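Local coordinates for protein putative xanthine dehydrogenase YAGS fad-binding subunit (PDB 5G5G) that probably serves as the molybdenum-binding subunit of a periplasmic aldehyde oxidase, holding a pterin cytosine dinucleotide cofactor for the oxidation of aldehydes, at residues 1-12 / 568-580. Numbering follows the deposited sequence.
Sequences MKFDKPAGENPI and AEESIEFGTLSKE
M1 and F3 bond to strand 566-574 and to G575 just past its end through four backbone hydrogen bonds. M1 N donates to S571 O (2.8 Å) and, through a water, reaches E570 OE1. M1 O accepts from E573 N, and F3 N gives an almost straight bond to E573 O (177° at the hydrogen). The last, G575 N to F3 O at 3.1 Å, comes in from above the carbonyl plane. This is a parallel ladder: strand 566-574 belongs to the second molybdopterin cofactor-binding region, and the N-terminal strand 2-3 joins its five-stranded mixed sheet as an edge strand from far off in the chain, with 566-574 between it and strand 447-453. Apolar packing lies on the face of F3 and F574. With CG anti to the backbone N (chi1 -171°), F3 sets CD2 3.9 Å from F574 CD1; the two ring planes stand at 66°. I572 CD1 touches both M1 SD and F3 CB. From the short helix after the strand, L577 brings CD1 to 3.6 Å from F3 CE2 and CD2 to 4.3 Å from P6 CD, its CG resting near D4 O. A serine in place of L577 would probably open a gap beside the F3 ring and next to P6. On the other face, K2 bends at chi2 to lay CD across E573 CB and press CE against G575 CA at a tight 3.4 Å.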
ATOM      1  N   MET C   1       0.394  25.968 -29.871  1.00 22.64           N
ATOM      2  CA  MET C   1       1.806  26.409 -29.801  1.00 24.04           C
ATOM      3  C   MET C   1       2.610  25.177 -30.171  1.00 23.01           C
ATOM      4  O   MET C   1       2.317  24.078 -29.697  1.00 22.44           O
ATOM      5  CB  MET C   1       2.149  26.877 -28.373  1.00 25.24           C
ATOM      6  CG  MET C   1       3.562  27.378 -28.191  1.00 26.90           C
ATOM      7  SD  MET C   1       3.834  27.697 -26.419  1.00 27.39           S
ATOM      8  CE  MET C   1       3.351  29.436 -26.447  1.00 30.17           C
ATOM      9  N   LYS C   2       3.607  25.347 -31.020  1.00 23.05           N
ATOM     10  CA  LYS C   2       4.481  24.244 -31.417  1.00 24.23           C
ATOM     11  C   LYS C   2       5.894  24.474 -30.855  1.00 22.70           C
ATOM     12  O   LYS C   2       6.559  25.428 -31.244  1.00 23.33           O
ATOM     13  CB  LYS C   2       4.512  24.166 -32.959  1.00 28.12           C
ATOM     14  CG  LYS C   2       5.396  23.052 -33.518  1.00 31.66           C
ATOM     15  CD  LYS C   2       4.880  21.655 -33.215  1.00 32.85           C
ATOM     16  CE  LYS C   2       5.888  20.571 -33.515  1.00 34.42           C
ATOM     17  NZ  LYS C   2       6.225  20.515 -34.963  1.00 37.79           N
ATOM     18  N   PHE C   3       6.335  23.593 -29.972  1.00 21.47           N
ATOM     19  CA  PHE C   3       7.644  23.696 -29.316  1.00 20.86           C
ATOM     20  C   PHE C   3       8.685  22.915 -30.125  1.00 21.59           C
ATOM     21  O   PHE C   3       8.814  21.696 -29.971  1.00 20.21           O
ATOM     22  CB  PHE C   3       7.570  23.202 -27.875  1.00 19.15           C
ATOM     23  CG  PHE C   3       8.811  23.468 -27.082  1.00 18.44           C
ATOM     24  CD1 PHE C   3       9.071  24.741 -26.607  1.00 18.68           C
ATOM     25  CD2 PHE C   3       9.756  22.461 -26.836  1.00 18.65           C
ATOM     26  CE1 PHE C   3      10.208  25.004 -25.873  1.00 18.08           C
ATOM     27  CE2 PHE C   3      10.947  22.727 -26.120  1.00 17.77           C
ATOM     28  CZ  PHE C   3      11.164  24.007 -25.666  1.00 17.88           C
ATOM     29  N   ASP C   4       9.410  23.638 -30.961  1.00 22.80           N
ATOM     30  CA  ASP C   4      10.404  22.979 -31.812  0.51 24.28           C
ATOM     31  C   ASP C   4      11.814  23.540 -31.688  1.00 25.32           C
ATOM     32  O   ASP C   4      12.722  22.995 -32.321  1.00 26.91           O
ATOM     33  CB  ASP C   4       9.951  22.912 -33.294  0.51 25.87           C
ATOM     34  CG  ASP C   4       9.616  24.258 -33.898  0.51 27.58           C
ATOM     35  OD1 ASP C   4       9.965  25.323 -33.335  0.51 28.69           O
ATOM     36  OD2 ASP C   4       8.985  24.250 -34.989  0.51 29.83           O
ATOM     37  N   LYS C   5      12.012  24.584 -30.858  1.00 24.94           N
ATOM     38  CA  LYS C   5      13.325  25.155 -30.630  1.00 26.54           C
ATOM     39  C   LYS C   5      13.514  25.254 -29.135  1.00 23.90           C
ATOM     40  O   LYS C   5      12.549  25.364 -28.419  1.00 22.19           O
ATOM     41  CB  LYS C   5      13.398  26.544 -31.286  1.00 30.28           C
ATOM     42  CG  LYS C   5      13.383  26.477 -32.804  1.00 35.03           C
ATOM     43  CD  LYS C   5      13.331  27.853 -33.471  1.00 40.13           C
ATOM     44  CE  LYS C   5      11.955  28.542 -33.429  1.00 44.31           C
ATOM     45  NZ  LYS C   5      10.791  27.752 -33.987  1.00 46.00           N
ATOM     46  N   PRO C   6      14.742  25.151 -28.632  1.00 22.87           N
ATOM     47  CA  PRO C   6      14.875  25.290 -27.171  1.00 21.60           C
ATOM     48  C   PRO C   6      14.289  26.622 -26.640  1.00 21.20           C
ATOM     49  O   PRO C   6      14.304  27.617 -27.358  1.00 21.57           O
ATOM     50  CB  PRO C   6      16.389  25.258 -26.958  1.00 22.82           C
ATOM     51  CG  PRO C   6      16.914  24.549 -28.175  1.00 23.54           C
ATOM     52  CD  PRO C   6      16.046  24.995 -29.290  1.00 23.71           C
ATOM     53  N   ALA C   7      13.763  26.627 -25.431  1.00 19.93           N
ATOM     54  CA  ALA C   7      13.123  27.815 -24.843  1.00 20.48           C
ATOM     55  C   ALA C   7      14.145  28.894 -24.552  1.00 20.75           C
ATOM     56  O   ALA C   7      15.266  28.586 -24.173  1.00 21.25           O
ATOM     57  CB  ALA C   7      12.391  27.439 -23.560  1.00 20.32           C
ATOM     58  N   GLY C   8      13.784  30.142 -24.796  1.00 22.21           N
ATOM     59  CA  GLY C   8      14.630  31.302 -24.446  1.00 22.76           C
ATOM     60  C   GLY C   8      14.103  31.826 -23.123  1.00 23.16           C
ATOM     61  O   GLY C   8      13.511  31.070 -22.344  1.00 22.04           O
ATOM     62  N   GLU C   9      14.279  33.111 -22.862  1.00 23.61           N
ATOM     63  CA  GLU C   9      13.713  33.715 -21.658  1.00 24.32           C
ATOM     64  C   GLU C   9      12.234  33.893 -21.866  1.00 22.03           C
ATOM     65  O   GLU C   9      11.791  34.288 -22.933  1.00 21.87           O
ATOM     66  CB  GLU C   9      14.318  35.095 -21.351  1.00 28.69           C
ATOM     67  CG  GLU C   9      15.694  35.003 -20.702  1.00 34.76           C
ATOM     68  CD  GLU C   9      16.239  36.360 -20.239  1.00 41.53           C
ATOM     69  OE1 GLU C   9      15.461  37.246 -19.775  1.00 46.50           O
ATOM     70  OE2 GLU C   9      17.459  36.530 -20.356  1.00 47.65           O
ATOM     71  N   ASN C  10      11.459  33.627 -20.841  1.00 19.71           N
ATOM     72  CA  ASN C  10      10.011  33.807 -20.929  1.00 19.06           C
ATOM     73  C   ASN C  10       9.486  34.098 -19.522  1.00 18.17           C
ATOM     74  O   ASN C  10      10.276  34.105 -18.583  1.00 17.47           O
ATOM     75  CB  ASN C  10       9.361  32.558 -21.616  1.00 18.95           C
ATOM     76  CG  ASN C  10       9.454  31.294 -20.793  1.00 18.04           C
ATOM     77  OD1 ASN C  10       9.336  31.315 -19.573  1.00 17.31           O
ATOM     78  ND2 ASN C  10       9.576  30.153 -21.481  1.00 18.21           N
ATOM     79  N   PRO C  11       8.189  34.375 -19.361  1.00 18.31           N
ATOM     80  CA  PRO C  11       7.694  34.848 -18.045  1.00 18.33           C
ATOM     81  C   PRO C  11       7.902  33.904 -16.875  1.00 17.31           C
ATOM     82  O   PRO C  11       7.965  34.369 -15.730  1.00 17.69           O
ATOM     83  CB  PRO C  11       6.197  35.101 -18.299  1.00 18.54           C
ATOM     84  CG  PRO C  11       6.165  35.489 -19.751  1.00 19.16           C
ATOM     85  CD  PRO C  11       7.165  34.543 -20.399  1.00 19.01           C
ATOM     86  N   ILE C  12       7.992  32.588 -17.130  1.00 16.63           N
ATOM     87  CA  ILE C  12       8.122  31.629 -16.084  1.00 15.69           C
ATOM     88  C   ILE C  12       9.443  31.825 -15.377  1.00 15.72           C
ATOM     89  O   ILE C  12       9.520  31.593 -14.177  1.00 14.72           O
ATOM     90  CB  ILE C  12       8.027  30.162 -16.591  1.00 15.34           C
ATOM     91  CG1 ILE C  12       6.663  29.911 -17.284  1.00 15.27           C
ATOM     92  CG2 ILE C  12       8.234  29.157 -15.459  1.00 14.63           C
ATOM     93  CD1 ILE C  12       5.467  29.976 -16.397  1.00 15.26           C
ATOM     94  N   ALA C 568      -9.078  31.839 -23.274  1.00 21.19           N
ATOM     95  CA  ALA C 568      -8.115  31.305 -24.207  1.00 20.67           C
ATOM     96  C   ALA C 568      -8.128  29.808 -24.066  1.00 19.82           C
ATOM     97  O   ALA C 568      -8.200  29.297 -22.952  1.00 19.26           O
ATOM     98  CB  ALA C 568      -6.734  31.858 -23.917  1.00 21.10           C
ATOM     99  N   GLU C 569      -8.039  29.099 -25.174  1.00 19.97           N
ATOM    100  CA  GLU C 569      -7.939  27.640 -25.161  1.00 20.30           C
ATOM    101  C   GLU C 569      -6.886  27.242 -26.163  1.00 19.86           C
ATOM    102  O   GLU C 569      -7.008  27.545 -27.365  1.00 20.33           O
ATOM    103  CB  GLU C 569      -9.263  27.005 -25.525  1.00 21.42           C
ATOM    104  CG  GLU C 569      -9.196  25.499 -25.538  1.00 22.21           C
ATOM    105  CD  GLU C 569     -10.558  24.869 -25.591  1.00 23.82           C
ATOM    106  OE1 GLU C 569     -11.572  25.525 -25.295  1.00 25.33           O
ATOM    107  OE2 GLU C 569     -10.605  23.703 -25.940  1.00 25.01           O
ATOM    108  N   GLU C 570      -5.831  26.635 -25.669  1.00 18.94           N
ATOM    109  CA  GLU C 570      -4.707  26.263 -26.531  1.00 19.53           C
ATOM    110  C   GLU C 570      -4.073  24.970 -26.056  1.00 18.57           C
ATOM    111  O   GLU C 570      -4.234  24.570 -24.943  1.00 17.43           O
ATOM    112  CB  GLU C 570      -3.616  27.364 -26.535  1.00 20.06           C
ATOM    113  CG  GLU C 570      -4.046  28.743 -26.982  1.00 21.17           C
ATOM    114  CD  GLU C 570      -4.346  28.880 -28.463  1.00 22.80           C
ATOM    115  OE1 GLU C 570      -3.696  28.186 -29.274  1.00 24.08           O
ATOM    116  OE2 GLU C 570      -5.174  29.743 -28.801  1.00 22.93           O
ATOM    117  N   SER C 571      -3.284  24.390 -26.940  1.00 19.59           N
ATOM    118  CA  SER C 571      -2.460  23.254 -26.636  1.00 19.54           C
ATOM    119  C   SER C 571      -1.002  23.530 -26.996  1.00 19.37           C
ATOM    120  O   SER C 571      -0.707  24.364 -27.850  1.00 19.93           O
ATOM    121  CB  SER C 571      -2.931  22.040 -27.416  1.00 20.80           C
ATOM    122  OG  SER C 571      -4.203  21.634 -26.929  1.00 23.13           O
ATOM    123  N   ILE C 572      -0.135  22.802 -26.314  1.00 18.18           N
ATOM    124  CA  ILE C 572       1.242  22.660 -26.715  1.00 18.85           C
ATOM    125  C   ILE C 572       1.463  21.338 -27.422  1.00 19.17           C
ATOM    126  O   ILE C 572       0.983  20.279 -26.957  1.00 18.41           O
ATOM    127  CB  ILE C 572       2.168  22.857 -25.526  1.00 18.91           C
ATOM    128  CG1 ILE C 572       3.608  22.923 -26.037  1.00 20.70           C
ATOM    129  CG2 ILE C 572       2.021  21.810 -24.444  1.00 18.16           C
ATOM    130  CD1 ILE C 572       4.447  23.936 -25.377  1.00 21.76           C
ATOM    131  N   GLU C 573       2.233  21.392 -28.506  1.00 20.91           N
ATOM    132  CA  GLU C 573       2.659  20.214 -29.249  1.00 22.57           C
ATOM    133  C   GLU C 573       4.155  20.253 -29.334  1.00 21.81           C
ATOM    134  O   GLU C 573       4.727  21.329 -29.313  1.00 21.46           O
ATOM    135  CB  GLU C 573       2.138  20.275 -30.683  1.00 26.53           C
ATOM    136  CG  GLU C 573       0.635  20.247 -30.801  1.00 30.61           C
ATOM    137  CD  GLU C 573       0.206  20.189 -32.252  1.00 34.54           C
ATOM    138  OE1 GLU C 573       0.730  20.988 -33.047  1.00 39.12           O
ATOM    139  OE2 GLU C 573      -0.631  19.345 -32.576  1.00 38.12           O
ATOM    140  N   PHE C 574       4.760  19.084 -29.462  1.00 21.49           N
ATOM    141  CA  PHE C 574       6.225  18.953 -29.427  1.00 21.61           C
ATOM    142  C   PHE C 574       6.789  18.412 -30.718  1.00 24.22           C
ATOM    143  O   PHE C 574       6.263  17.483 -31.277  1.00 27.45           O
ATOM    144  CB  PHE C 574       6.640  18.092 -28.253  1.00 20.50           C
ATOM    145  CG  PHE C 574       6.319  18.701 -26.929  1.00 19.39           C
ATOM    146  CD1 PHE C 574       7.196  19.587 -26.324  1.00 19.21           C
ATOM    147  CD2 PHE C 574       5.092  18.464 -26.317  1.00 19.14           C
ATOM    148  CE1 PHE C 574       6.870  20.200 -25.099  1.00 19.08           C
ATOM    149  CE2 PHE C 574       4.758  19.059 -25.088  1.00 18.85           C
ATOM    150  CZ  PHE C 574       5.660  19.926 -24.482  1.00 19.20           C
ATOM    151  N   GLY C 575       7.838  19.048 -31.216  1.00 24.86           N
ATOM    152  CA  GLY C 575       8.519  18.647 -32.468  1.00 27.42           C
ATOM    153  C   GLY C 575       9.597  17.607 -32.190  1.00 27.36           C
ATOM    154  O   GLY C 575       9.413  16.747 -31.357  1.00 30.63           O
ATOM    155  N   THR C 576      10.731  17.730 -32.852  1.00 27.90           N
ATOM    156  CA  THR C 576      11.771  16.707 -32.857  1.00 27.94           C
ATOM    157  C   THR C 576      12.928  16.884 -31.866  1.00 25.54           C
ATOM    158  O   THR C 576      13.941  16.197 -32.015  1.00 24.90           O
ATOM    159  CB  THR C 576      12.401  16.612 -34.261  1.00 30.87           C
ATOM    160  OG1 THR C 576      12.979  17.870 -34.633  1.00 32.49           O
ATOM    161  CG2 THR C 576      11.360  16.237 -35.278  1.00 34.11           C
ATOM    162  N   LEU C 577      12.799  17.758 -30.851  1.00 23.59           N
ATOM    163  CA  LEU C 577      13.908  17.922 -29.874  1.00 23.00           C
ATOM    164  C   LEU C 577      14.174  16.651 -29.057  1.00 22.83           C
ATOM    165  O   LEU C 577      15.309  16.416 -28.687  1.00 23.27           O
ATOM    166  CB  LEU C 577      13.670  19.101 -28.933  1.00 22.76           C
ATOM    167  CG  LEU C 577      13.763  20.455 -29.621  1.00 23.80           C
ATOM    168  CD1 LEU C 577      13.149  21.495 -28.694  1.00 23.72           C
ATOM    169  CD2 LEU C 577      15.193  20.842 -30.005  1.00 23.97           C
ATOM    170  N   SER C 578      13.151  15.823 -28.815  1.00 22.35           N
ATOM    171  CA  SER C 578      13.382  14.581 -28.113  1.00 22.40           C
ATOM    172  C   SER C 578      14.100  13.530 -28.988  1.00 22.69           C
ATOM    173  O   SER C 578      14.564  12.528 -28.446  1.00 21.63           O
ATOM    174  CB  SER C 578      12.077  14.003 -27.596  1.00 24.31           C
ATOM    175  OG  SER C 578      11.258  13.734 -28.719  1.00 24.69           O
ATOM    176  N   LYS C 579      14.124  13.693 -30.308  1.00 22.65           N
ATOM    177  CA  LYS C 579      14.989  12.849 -31.165  1.00 24.81           C
ATOM    178  C   LYS C 579      16.382  13.434 -31.321  1.00 24.37           C
ATOM    179  O   LYS C 579      17.379  12.709 -31.332  1.00 24.34           O
ATOM    180  CB  LYS C 579      14.374  12.666 -32.552  1.00 28.16           C
ATOM    181  CG  LYS C 579      13.005  12.012 -32.498  1.00 32.70           C
ATOM    182  CD  LYS C 579      12.386  11.953 -33.895  1.00 39.26           C
ATOM    183  CE  LYS C 579      11.385  10.807 -34.018  1.00 42.44           C
ATOM    184  NZ  LYS C 579      12.073   9.476 -33.937  1.00 45.76           N
ATOM    185  N   GLU C 580      16.451  14.748 -31.450  1.00 22.50           N
ATOM    186  CA  GLU C 580      17.722  15.428 -31.597  1.00 23.14           C
ATOM    187  C   GLU C 580      18.644  15.271 -30.361  1.00 20.68           C
ATOM    188  O   GLU C 580      19.879  15.134 -30.498  1.00 20.89           O
ATOM    189  CB  GLU C 580      17.484  16.917 -31.910  1.00 25.47           C
ATOM    190  CG  GLU C 580      18.794  17.659 -32.000  1.00 29.18           C
ATOM    191  CD  GLU C 580      18.676  19.043 -32.587  1.00 32.01           C
ATOM    192  OE1 GLU C 580      17.522  19.547 -32.698  1.00 33.50           O
ATOM    193  OE2 GLU C 580      19.768  19.587 -32.871  1.00 35.27           O
TER
HETATM  194  O   HOH W   1      -0.988  28.350 -29.159  1.00 27.91           O